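Long-range contacts in alpha-galactosidase (Lactobacillus brevis, PDB 3MI6), which probably hydrolyses terminal, non-reducing alpha-D-galactose residues from alpha-galactosides such as galactose oligosaccharides, galactomannans and galactolipids: residues L473-Y483 / V522-R533; W546-E555 / H575-R586. All coordinates share one frame; numbering follows the deposited sequence.

Contact 1: L473-Y483 / V522-R533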
loop_
_atom_site.group_PDB
_atom_site.type_symbol
_atom_site.label_atom_id
_atom_site.label_comp_id
_atom_site.label_asym_id
_atom_site.label_seq_id
_atom_site.Cartn_x
_atom_site.Cartn_y
_atom_site.Cartn_z
ATOM N N LEU D 473 16.785 44.715 -29.367
ATOM C CA LEU D 473 16.356 43.808 -28.327
ATOM C C LEU D 473 17.443 42.835 -27.883
ATOM O O LEU D 473 18.213 42.323 -28.686
ATOM C CB LEU D 473 15.137 43.042 -28.808
ATOM C CG LEU D 473 13.941 43.932 -29.116
ATOM C CD1 LEU D 473 12.794 43.076 -29.607
ATOM C CD2 LEU D 473 13.538 44.737 -27.898
ATOM N N ASP D 474 17.497 42.578 -26.591
ATOM C CA ASP D 474 18.442 41.614 -26.079
ATOM C C ASP D 474 17.730 40.304 -25.829
ATOM O O ASP D 474 18.370 39.264 -25.648
ATOM C CB ASP D 474 19.050 42.119 -24.779
ATOM C CG ASP D 474 19.934 43.309 -24.991
ATOM O OD1 ASP D 474 21.035 43.121 -25.554
ATOM O OD2 ASP D 474 19.523 44.422 -24.599
ATOM N N TYR D 475 16.401 40.358 -25.852
ATOM C CA TYR D 475 15.578 39.309 -25.259
ATOM C C TYR D 475 14.132 39.472 -25.691
ATOM O O TYR D 475 13.638 40.587 -25.827
ATOM C CB TYR D 475 15.698 39.421 -23.736
ATOM C CG TYR D 475 14.728 38.641 -22.869
ATOM C CD1 TYR D 475 13.460 39.117 -22.610
ATOM C CD2 TYR D 475 15.123 37.474 -22.230
ATOM C CE1 TYR D 475 12.589 38.423 -21.780
ATOM C CE2 TYR D 475 14.262 36.774 -21.396
ATOM C CZ TYR D 475 12.996 37.253 -21.171
ATOM O OH TYR D 475 12.133 36.554 -20.342
ATOM N N ILE D 476 13.463 38.351 -25.908
ATOM C CA ILE D 476 12.057 38.342 -26.275
ATOM C C ILE D 476 11.316 37.264 -25.468
ATOM O O ILE D 476 11.739 36.112 -25.385
ATOM C CB ILE D 476 11.879 38.146 -27.812
ATOM C CG1 ILE D 476 11.980 39.492 -28.536
ATOM C CG2 ILE D 476 10.559 37.503 -28.136
ATOM C CD1 ILE D 476 12.056 39.378 -30.031
ATOM N N LYS D 477 10.233 37.661 -24.824
ATOM C CA LYS D 477 9.336 36.703 -24.216
ATOM C C LYS D 477 8.290 36.379 -25.277
ATOM O O LYS D 477 7.520 37.238 -25.696
ATOM C CB LYS D 477 8.696 37.290 -22.955
ATOM C CG LYS D 477 7.975 36.286 -22.053
ATOM C CD LYS D 477 7.406 37.020 -20.829
ATOM C CE LYS D 477 6.491 36.149 -19.973
ATOM N NZ LYS D 477 5.868 36.897 -18.819
ATOM N N TRP D 478 8.296 35.132 -25.725
ATOM C CA TRP D 478 7.398 34.667 -26.773
ATOM C C TRP D 478 6.317 33.778 -26.156
ATOM O O TRP D 478 6.530 32.591 -25.880
ATOM C CB TRP D 478 8.215 33.920 -27.830
ATOM C CG TRP D 478 7.449 33.203 -28.901
ATOM C CD1 TRP D 478 6.179 32.721 -28.828
ATOM C CD2 TRP D 478 7.936 32.848 -30.200
ATOM N NE1 TRP D 478 5.836 32.094 -30.004
ATOM C CE2 TRP D 478 6.898 32.154 -30.862
ATOM C CE3 TRP D 478 9.150 33.048 -30.868
ATOM C CZ2 TRP D 478 7.033 31.663 -32.157
ATOM C CZ3 TRP D 478 9.286 32.554 -32.157
ATOM C CH2 TRP D 478 8.233 31.871 -32.789
ATOM N N ASP D 479 5.152 34.375 -25.946
ATOM C CA ASP D 479 4.071 33.747 -25.205
ATOM C C ASP D 479 3.083 33.061 -26.157
ATOM O O ASP D 479 3.235 33.131 -27.372
ATOM C CB ASP D 479 3.376 34.818 -24.372
ATOM C CG ASP D 479 2.642 34.252 -23.189
ATOM O OD1 ASP D 479 2.417 33.019 -23.155
ATOM O OD2 ASP D 479 2.291 35.052 -22.287
HETATM N N MSE D 480 2.073 32.399 -25.599
HETATM C CA MSE D 480 1.102 31.628 -26.375
HETATM C C MSE D 480 -0.030 31.189 -25.436
HETATM O O MSE D 480 0.123 30.216 -24.689
HETATM C CB MSE D 480 1.786 30.420 -27.023
HETATM C CG MSE D 480 1.033 29.824 -28.199
HETATM SE SE MSE D 480 -0.399 28.580 -27.704
HETATM C CE MSE D 480 0.641 27.001 -27.175
ATOM N N ASN D 481 -1.160 31.898 -25.492
ATOM C CA ASN D 481 -2.145 31.896 -24.410
ATOM C C ASN D 481 -3.522 31.255 -24.638
ATOM O O ASN D 481 -4.425 31.442 -23.830
ATOM C CB ASN D 481 -2.354 33.324 -23.905
ATOM C CG ASN D 481 -1.190 33.825 -23.077
ATOM O OD1 ASN D 481 -0.637 34.904 -23.333
ATOM N ND2 ASN D 481 -0.799 33.037 -22.083
ATOM N N ARG D 482 -3.707 30.510 -25.716
ATOM C CA ARG D 482 -4.913 29.702 -25.816
ATOM C C ARG D 482 -4.661 28.423 -26.594
ATOM O O ARG D 482 -3.622 28.273 -27.216
ATOM C CB ARG D 482 -6.050 30.476 -26.466
ATOM C CG ARG D 482 -5.861 30.712 -27.937
ATOM C CD ARG D 482 -7.166 30.934 -28.594
ATOM N NE ARG D 482 -7.874 29.683 -28.822
ATOM C CZ ARG D 482 -9.096 29.615 -29.343
ATOM N NH1 ARG D 482 -9.732 30.732 -29.674
ATOM N NH2 ARG D 482 -9.691 28.443 -29.532
ATOM N N TYR D 483 -5.613 27.502 -26.546
ATOM C CA TYR D 483 -5.515 26.261 -27.312
ATOM C C TYR D 483 -6.394 26.320 -28.571
ATOM O O TYR D 483 -7.529 26.776 -28.513
ATOM C CB TYR D 483 -5.853 25.040 -26.439
ATOM C CG TYR D 483 -4.836 24.793 -25.350
ATOM C CD1 TYR D 483 -3.488 24.645 -25.661
ATOM C CD2 TYR D 483 -5.220 24.701 -24.002
ATOM C CE1 TYR D 483 -2.543 24.415 -24.668
ATOM C CE2 TYR D 483 -4.288 24.473 -23.005
ATOM C CZ TYR D 483 -2.942 24.331 -23.342
ATOM O OH TYR D 483 -1.984 24.104 -22.361
ATOM N N VAL D 522 20.012 37.300 -29.324
ATOM C CA VAL D 522 18.752 37.529 -28.673
ATOM C C VAL D 522 18.409 36.282 -27.887
ATOM O O VAL D 522 18.351 35.179 -28.428
ATOM C CB VAL D 522 17.648 37.839 -29.693
ATOM C CG1 VAL D 522 16.270 37.735 -29.045
ATOM C CG2 VAL D 522 17.867 39.212 -30.312
ATOM N N LEU D 523 18.211 36.482 -26.592
ATOM C CA LEU D 523 17.766 35.453 -25.676
ATOM C C LEU D 523 16.253 35.315 -25.789
ATOM O O LEU D 523 15.525 36.266 -25.508
ATOM C CB LEU D 523 18.132 35.890 -24.265
ATOM C CG LEU D 523 17.914 34.966 -23.077
ATOM C CD1 LEU D 523 18.322 33.527 -23.405
ATOM C CD2 LEU D 523 18.695 35.514 -21.883
ATOM N N PHE D 524 15.780 34.148 -26.221
ATOM C CA PHE D 524 14.347 33.868 -26.243
ATOM C C PHE D 524 13.960 33.074 -25.010
ATOM O O PHE D 524 14.489 31.987 -24.767
ATOM C CB PHE D 524 13.940 33.087 -27.500
ATOM C CG PHE D 524 13.985 33.894 -28.752
ATOM C CD1 PHE D 524 15.100 33.878 -29.556
ATOM C CD2 PHE D 524 12.917 34.679 -29.120
ATOM C CE1 PHE D 524 15.151 34.630 -30.702
ATOM C CE2 PHE D 524 12.964 35.444 -30.275
ATOM C CZ PHE D 524 14.083 35.413 -31.068
ATOM N N GLU D 525 13.056 33.649 -24.222
ATOM C CA GLU D 525 12.369 32.920 -23.166
ATOM C C GLU D 525 11.057 32.443 -23.745
ATOM O O GLU D 525 10.226 33.238 -24.138
ATOM C CB GLU D 525 12.141 33.780 -21.903
ATOM C CG GLU D 525 11.526 32.982 -20.729
ATOM C CD GLU D 525 11.865 33.519 -19.311
ATOM O OE1 GLU D 525 11.007 33.361 -18.402
ATOM O OE2 GLU D 525 12.973 34.076 -19.086
ATOM N N SER D 526 10.904 31.130 -23.829
ATOM C CA SER D 526 9.676 30.513 -24.311
ATOM C C SER D 526 8.557 30.645 -23.262
ATOM O O SER D 526 8.822 30.714 -22.053
ATOM C CB SER D 526 9.953 29.055 -24.661
ATOM O OG SER D 526 9.066 28.208 -23.981
ATOM N N CYS D 527 7.307 30.717 -23.712
ATOM C CA CYS D 527 6.200 30.875 -22.778
ATOM C C CYS D 527 4.921 30.328 -23.371
ATOM O O CYS D 527 4.760 30.314 -24.580
ATOM C CB CYS D 527 6.024 32.351 -22.418
ATOM S SG CYS D 527 4.861 32.678 -21.075
ATOM N N ALA D 528 4.021 29.864 -22.513
ATOM C CA ALA D 528 2.698 29.404 -22.936
ATOM C C ALA D 528 1.759 29.431 -21.740
ATOM O O ALA D 528 1.434 28.378 -21.183
ATOM C CB ALA D 528 2.759 28.004 -23.531
ATOM N N SER D 529 1.328 30.636 -21.352
ATOM C CA SER D 529 0.524 30.812 -20.150
ATOM C C SER D 529 1.275 30.189 -18.979
ATOM O O SER D 529 0.685 29.524 -18.123
ATOM C CB SER D 529 -0.841 30.130 -20.304
ATOM O OG SER D 529 -1.749 30.933 -21.023
ATOM N N GLY D 530 2.584 30.401 -18.939
ATOM C CA GLY D 530 3.429 29.664 -18.018
ATOM C C GLY D 530 3.966 28.458 -18.745
ATOM O O GLY D 530 4.499 28.600 -19.840
ATOM N N GLY D 531 3.803 27.272 -18.175
ATOM C CA GLY D 531 4.481 26.095 -18.705
ATOM C C GLY D 531 3.700 25.175 -19.631
ATOM O O GLY D 531 3.843 23.961 -19.564
ATOM N N GLY D 532 2.894 25.756 -20.512
ATOM C CA GLY D 532 2.040 24.987 -21.393
ATOM C C GLY D 532 2.752 24.427 -22.616
ATOM O O GLY D 532 2.155 23.706 -23.409
ATOM N N ARG D 533 4.022 24.773 -22.793
ATOM C CA ARG D 533 4.819 24.171 -23.860
ATOM C C ARG D 533 6.206 23.806 -23.374
ATOM O O ARG D 533 7.132 23.715 -24.154
ATOM C CB ARG D 533 4.915 25.099 -25.067
ATOM C CG ARG D 533 3.899 24.804 -26.134
ATOM C CD ARG D 533 4.509 24.950 -27.495
ATOM N NE ARG D 533 4.830 26.342 -27.829
ATOM C CZ ARG D 533 4.157 27.080 -28.710
ATOM N NH1 ARG D 533 3.101 26.571 -29.349
ATOM N NH2 ARG D 533 4.540 28.327 -28.944
#
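Leu523 N donates a hydrogen bond to Asp474 O at 2.9 Å, and Leu523 O accepts one from Ile476 N. The ladder goes on with Glu525 N bonded to Ile476 O and ends with Trp478 N reaching Glu525 O at 3.1 Å, so that Leu523 and Glu525 each serve segment 473-483 with both N-H and C=O. On their other side Tyr475 bonds to Leu411 of strand 408-413, and Lys477 to both Leu411 and Phe413.

On one face of the pair the phenol of Tyr475, its CG anti to the backbone N (chi1 168°), leans across Leu523 and Glu525. Its OH makes a weak hydrogen bond to Glu525 OE2, an oxygen that also accepts from Gln544; a tyrosine suits this place because its ring packs on Leu523 while its hydroxyl meets the carboxylate. Lys477, extended, takes its ammonium to a salt bridge with Asp367. On the other face Ile476 CG2 lies 3.8 Å from Phe524 CD2; Phe524 also packs on Leu515 of helix 500-518, and Ile476 on Phe413.

These are the fourth and fifth strands of the eight-stranded TIM barrel of glycoside hydrolase family 36, and their C-terminal ends carry Asp479, the predicted nucleophile, and Cys527, predicted to bind substrate. Asp479 OD1 accepts from Ser529 N at 3.2 Å on its syn lone pair, with a nearly straight N-H...O angle of 170°. OD2 is bonded to Trp412 NE1. Beyond, the methyl CE of Met480 (selenomethionine) sits over one face of the Arg533 guanidinium, whose NH2 pairs with Glu416, the carboxylate that also accepts from Trp478 NE1.

Contact 2: W546-E555 / H575-R586; sequences WTSDDTDAAE and HVSAVPNDQMGR
Trp546 lays its six-membered ring over His575, the centroids 4.1 Å apart and the planes inclined at 34°. Trp546 CZ3 stands above the middle of the imidazole; the indole reaches it because CG is anti to the backbone N (chi1 -179°). An indole serves both partners here: its broad face covers the histidine, while NE1 donates, close to the ring plane, to Asp549 OD1. Asp549 is the predicted proton donor, and its OD2 is bonded to Trp200. His575 ND1 is held by Glu605.

Further along, the hydroxyls of Thr551 and Ser577 lie 2.7 Å apart (OG1 to OG), with Thr551 O also near Ser577 OG; Thr551 OG1 is hydrogen-bonded to Glu338. Asp552 is the N-cap of helix 553-566 in this beta-alpha-beta unit of the barrel, its OD2 accepting from Glu555 N. The short side chain of an aspartate lets one carboxylate cap the helix and also meet Arg586. Arg586 crosses both acidic side chains at about right angles. Its NH1 bridges Asp552 OD2, approached from above the carboxylate plane, and Glu555 OE2, approached on the anti side, each at 2.9 Å; the Glu555 bond is straight (179°). Met584 SE packs on Asp552 CB at 3.8 Å.

A leucine in place of Arg586 would probably leave Asp552 and Glu555 as two neighbouring buried carboxylates without their shared cation. Arg586 NE and NH2 reach Asp726 and Asn673 of the third subunit, while Glu555 OE2 also accepts from His674 of that subunit, which suggests that the charge balance at this helix start may depend in part on the neighbouring subunit.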
loop_
_atom_site.group_PDB
_atom_site.type_symbol
_atom_site.label_atom_id
_atom_site.label_comp_id
_atom_site.label_asym_id
_atom_site.label_seq_id
_atom_site.Cartn_x
_atom_site.Cartn_y
_atom_site.Cartn_z
ATOM N N TRP D 546 9.329 30.070 -19.257
ATOM C CA TRP D 546 8.593 30.586 -18.102
ATOM C C TRP D 546 7.823 29.413 -17.485
ATOM O O TRP D 546 6.808 28.976 -18.020
ATOM C CB TRP D 546 7.649 31.716 -18.527
ATOM C CG TRP D 546 6.863 32.312 -17.389
ATOM C CD1 TRP D 546 5.514 32.527 -17.343
ATOM C CD2 TRP D 546 7.380 32.749 -16.122
ATOM N NE1 TRP D 546 5.161 33.084 -16.129
ATOM C CE2 TRP D 546 6.287 33.230 -15.365
ATOM C CE3 TRP D 546 8.661 32.791 -15.558
ATOM C CZ2 TRP D 546 6.439 33.742 -14.080
ATOM C CZ3 TRP D 546 8.808 33.296 -14.282
ATOM C CH2 TRP D 546 7.702 33.763 -13.553
ATOM N N THR D 547 8.317 28.902 -16.362
ATOM C CA THR D 547 7.901 27.590 -15.862
ATOM C C THR D 547 6.421 27.474 -15.512
ATOM O O THR D 547 5.768 26.493 -15.860
ATOM C CB THR D 547 8.739 27.193 -14.644
ATOM O OG1 THR D 547 10.089 27.611 -14.865
ATOM C CG2 THR D 547 8.698 25.678 -14.413
ATOM N N SER D 548 5.905 28.465 -14.799
ATOM C CA SER D 548 4.488 28.516 -14.468
ATOM C C SER D 548 4.061 29.964 -14.291
ATOM O O SER D 548 4.847 30.788 -13.848
ATOM C CB SER D 548 4.212 27.741 -13.173
ATOM O OG SER D 548 2.825 27.728 -12.873
ATOM N N ASP D 549 2.819 30.266 -14.639
ATOM C CA ASP D 549 2.230 31.544 -14.283
ATOM C C ASP D 549 2.060 31.645 -12.780
ATOM O O ASP D 549 2.002 32.742 -12.218
ATOM C CB ASP D 549 0.881 31.733 -14.954
ATOM C CG ASP D 549 0.974 32.585 -16.187
ATOM O OD1 ASP D 549 2.006 33.278 -16.323
ATOM O OD2 ASP D 549 0.023 32.553 -17.016
ATOM N N ASP D 550 1.963 30.495 -12.127
ATOM C CA ASP D 550 1.926 30.467 -10.680
ATOM C C ASP D 550 3.315 30.823 -10.149
ATOM O O ASP D 550 4.262 30.048 -10.317
ATOM C CB ASP D 550 1.493 29.089 -10.182
ATOM C CG ASP D 550 1.228 29.067 -8.694
ATOM O OD1 ASP D 550 1.761 29.932 -7.962
ATOM O OD2 ASP D 550 0.469 28.187 -8.242
ATOM N N THR D 551 3.421 31.996 -9.518
ATOM C CA THR D 551 4.675 32.477 -8.936
ATOM C C THR D 551 4.628 32.515 -7.404
ATOM O O THR D 551 5.450 33.199 -6.766
ATOM C CB THR D 551 5.025 33.896 -9.445
ATOM O OG1 THR D 551 4.009 34.820 -9.031
ATOM C CG2 THR D 551 5.113 33.907 -10.945
ATOM N N ASP D 552 3.657 31.809 -6.815
ATOM C CA ASP D 552 3.667 31.598 -5.373
ATOM C C ASP D 552 4.827 30.684 -4.941
ATOM O O ASP D 552 5.086 29.662 -5.588
ATOM C CB ASP D 552 2.363 30.980 -4.896
ATOM C CG ASP D 552 2.402 30.652 -3.406
ATOM O OD1 ASP D 552 2.355 31.594 -2.593
ATOM O OD2 ASP D 552 2.507 29.461 -3.047
ATOM N N ALA D 553 5.498 31.036 -3.839
ATOM C CA ALA D 553 6.627 30.241 -3.333
ATOM C C ALA D 553 6.268 28.771 -3.052
ATOM O O ALA D 553 6.928 27.856 -3.548
ATOM C CB ALA D 553 7.234 30.885 -2.099
ATOM N N ALA D 554 5.224 28.548 -2.267
ATOM C CA ALA D 554 4.810 27.196 -1.930
ATOM C C ALA D 554 4.440 26.364 -3.154
ATOM O O ALA D 554 4.863 25.232 -3.273
ATOM C CB ALA D 554 3.651 27.232 -0.948
ATOM N N GLU D 555 3.650 26.917 -4.066
ATOM C CA GLU D 555 3.251 26.185 -5.259
ATOM C C GLU D 555 4.444 25.875 -6.173
ATOM O O GLU D 555 4.508 24.804 -6.790
ATOM C CB GLU D 555 2.201 26.975 -6.039
ATOM C CG GLU D 555 0.945 27.297 -5.259
ATOM C CD GLU D 555 0.155 26.056 -4.845
ATOM O OE1 GLU D 555 0.207 25.021 -5.552
ATOM O OE2 GLU D 555 -0.543 26.131 -3.809
ATOM N N HIS D 575 10.331 34.010 -11.063
ATOM C CA HIS D 575 10.345 35.383 -10.560
ATOM C C HIS D 575 9.835 35.484 -9.114
ATOM O O HIS D 575 8.891 34.810 -8.734
ATOM C CB HIS D 575 9.517 36.310 -11.455
ATOM C CG HIS D 575 9.903 36.283 -12.904
ATOM N ND1 HIS D 575 9.100 36.815 -13.895
ATOM C CD2 HIS D 575 11.005 35.809 -13.531
ATOM C CE1 HIS D 575 9.685 36.659 -15.069
ATOM N NE2 HIS D 575 10.843 36.054 -14.878
ATOM N N VAL D 576 10.456 36.340 -8.314
ATOM C CA VAL D 576 9.913 36.682 -7.008
ATOM C C VAL D 576 8.718 37.598 -7.200
ATOM O O VAL D 576 8.855 38.673 -7.777
ATOM C CB VAL D 576 10.935 37.443 -6.157
ATOM C CG1 VAL D 576 10.263 38.025 -4.915
ATOM C CG2 VAL D 576 12.122 36.539 -5.797
ATOM N N SER D 577 7.546 37.185 -6.717
ATOM C CA SER D 577 6.328 37.956 -6.972
ATOM C C SER D 577 5.732 38.607 -5.731
ATOM O O SER D 577 6.219 38.433 -4.624
ATOM C CB SER D 577 5.274 37.103 -7.669
ATOM O OG SER D 577 4.765 36.135 -6.782
ATOM N N ALA D 578 4.677 39.382 -5.933
ATOM C CA ALA D 578 4.071 40.111 -4.830
ATOM C C ALA D 578 3.121 39.230 -4.021
ATOM O O ALA D 578 2.693 38.164 -4.466
ATOM C CB ALA D 578 3.351 41.358 -5.343
ATOM N N VAL D 579 2.769 39.715 -2.839
ATOM C CA VAL D 579 2.036 38.933 -1.858
ATOM C C VAL D 579 0.942 39.835 -1.221
ATOM O O VAL D 579 1.155 41.038 -1.046
ATOM C CB VAL D 579 3.073 38.360 -0.846
ATOM C CG1 VAL D 579 3.070 39.109 0.485
ATOM C CG2 VAL D 579 2.917 36.851 -0.684
ATOM N N PRO D 580 -0.261 39.291 -0.943
ATOM C CA PRO D 580 -0.793 37.942 -1.192
ATOM C C PRO D 580 -0.919 37.642 -2.672
ATOM O O PRO D 580 -1.579 38.381 -3.391
ATOM C CB PRO D 580 -2.198 37.991 -0.577
ATOM C CG PRO D 580 -2.556 39.419 -0.553
ATOM C CD PRO D 580 -1.267 40.159 -0.305
ATOM N N ASN D 581 -0.285 36.552 -3.089
ATOM C CA ASN D 581 -0.254 36.076 -4.463
ATOM C C ASN D 581 -1.563 36.262 -5.211
ATOM O O ASN D 581 -2.626 35.925 -4.696
ATOM C CB ASN D 581 0.155 34.602 -4.471
ATOM C CG ASN D 581 0.043 33.982 -5.834
ATOM O OD1 ASN D 581 -0.993 33.415 -6.188
ATOM N ND2 ASN D 581 1.113 34.087 -6.622
ATOM N N ASP D 582 -1.472 36.801 -6.432
ATOM C CA ASP D 582 -2.654 37.133 -7.244
ATOM C C ASP D 582 -3.377 35.897 -7.821
ATOM O O ASP D 582 -4.570 35.958 -8.129
ATOM C CB ASP D 582 -2.290 38.096 -8.382
ATOM C CG ASP D 582 -1.486 39.311 -7.907
ATOM O OD1 ASP D 582 -1.450 39.586 -6.686
ATOM O OD2 ASP D 582 -0.876 39.990 -8.766
ATOM N N GLN D 583 -2.653 34.783 -7.961
ATOM C CA GLN D 583 -3.239 33.547 -8.469
ATOM C C GLN D 583 -4.094 32.806 -7.437
ATOM O O GLN D 583 -5.095 32.186 -7.804
ATOM C CB GLN D 583 -2.162 32.601 -9.032
ATOM C CG GLN D 583 -1.394 33.127 -10.248
ATOM C CD GLN D 583 -0.152 33.959 -9.884
ATOM O OE1 GLN D 583 -0.081 35.153 -10.208
ATOM N NE2 GLN D 583 0.838 33.326 -9.235
HETATM N N MSE D 584 -3.722 32.867 -6.156
HETATM C CA MSE D 584 -4.402 32.032 -5.157
HETATM C C MSE D 584 -4.341 32.472 -3.693
HETATM O O MSE D 584 -4.849 31.770 -2.821
HETATM C CB MSE D 584 -3.945 30.583 -5.287
HETATM C CG MSE D 584 -2.501 30.451 -5.707
HETATM SE SE MSE D 584 -1.317 30.651 -4.177
HETATM C CE MSE D 584 -2.162 29.273 -3.088
ATOM N N GLY D 585 -3.718 33.616 -3.429
ATOM C CA GLY D 585 -3.933 34.340 -2.185
ATOM C C GLY D 585 -2.962 34.109 -1.044
ATOM O O GLY D 585 -3.029 34.796 -0.012
ATOM N N ARG D 586 -2.073 33.137 -1.212
ATOM C CA ARG D 586 -1.118 32.803 -0.166
ATOM C C ARG D 586 -0.206 33.999 0.135
ATOM O O ARG D 586 0.066 34.818 -0.734
ATOM C CB ARG D 586 -0.305 31.567 -0.571
ATOM C CG ARG D 586 0.897 31.295 0.300
ATOM C CD ARG D 586 1.283 29.827 0.280
ATOM N NE ARG D 586 0.115 28.961 0.374
ATOM C CZ ARG D 586 -0.296 28.121 -0.587
ATOM N NH1 ARG D 586 0.371 28.002 -1.740
ATOM N NH2 ARG D 586 -1.383 27.380 -0.390
#

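Overall arrangement
Following the chain from the N terminus, strand 475-478 comes first, and contact 1 closes after an excursion of 38 residues that includes helix 500-518, when strand 523-526 returns beside it in parallel. Contact 2 opens only afterwards, at the end of strand 544-546, and closes across 19 residues holding most of helix 553-566, where strand 572-576 runs out into the following loop. The two are therefore in series, neither nested nor crossed. Their centres lie 18 Å apart, yet they touch: Ser526 O and Trp546 N, 2.9 Å apart, probably form a hydrogen bond between adjacent strands. Together they join barrel strands four to seven, bringing the predicted nucleophile and proton donor to one catalytic end.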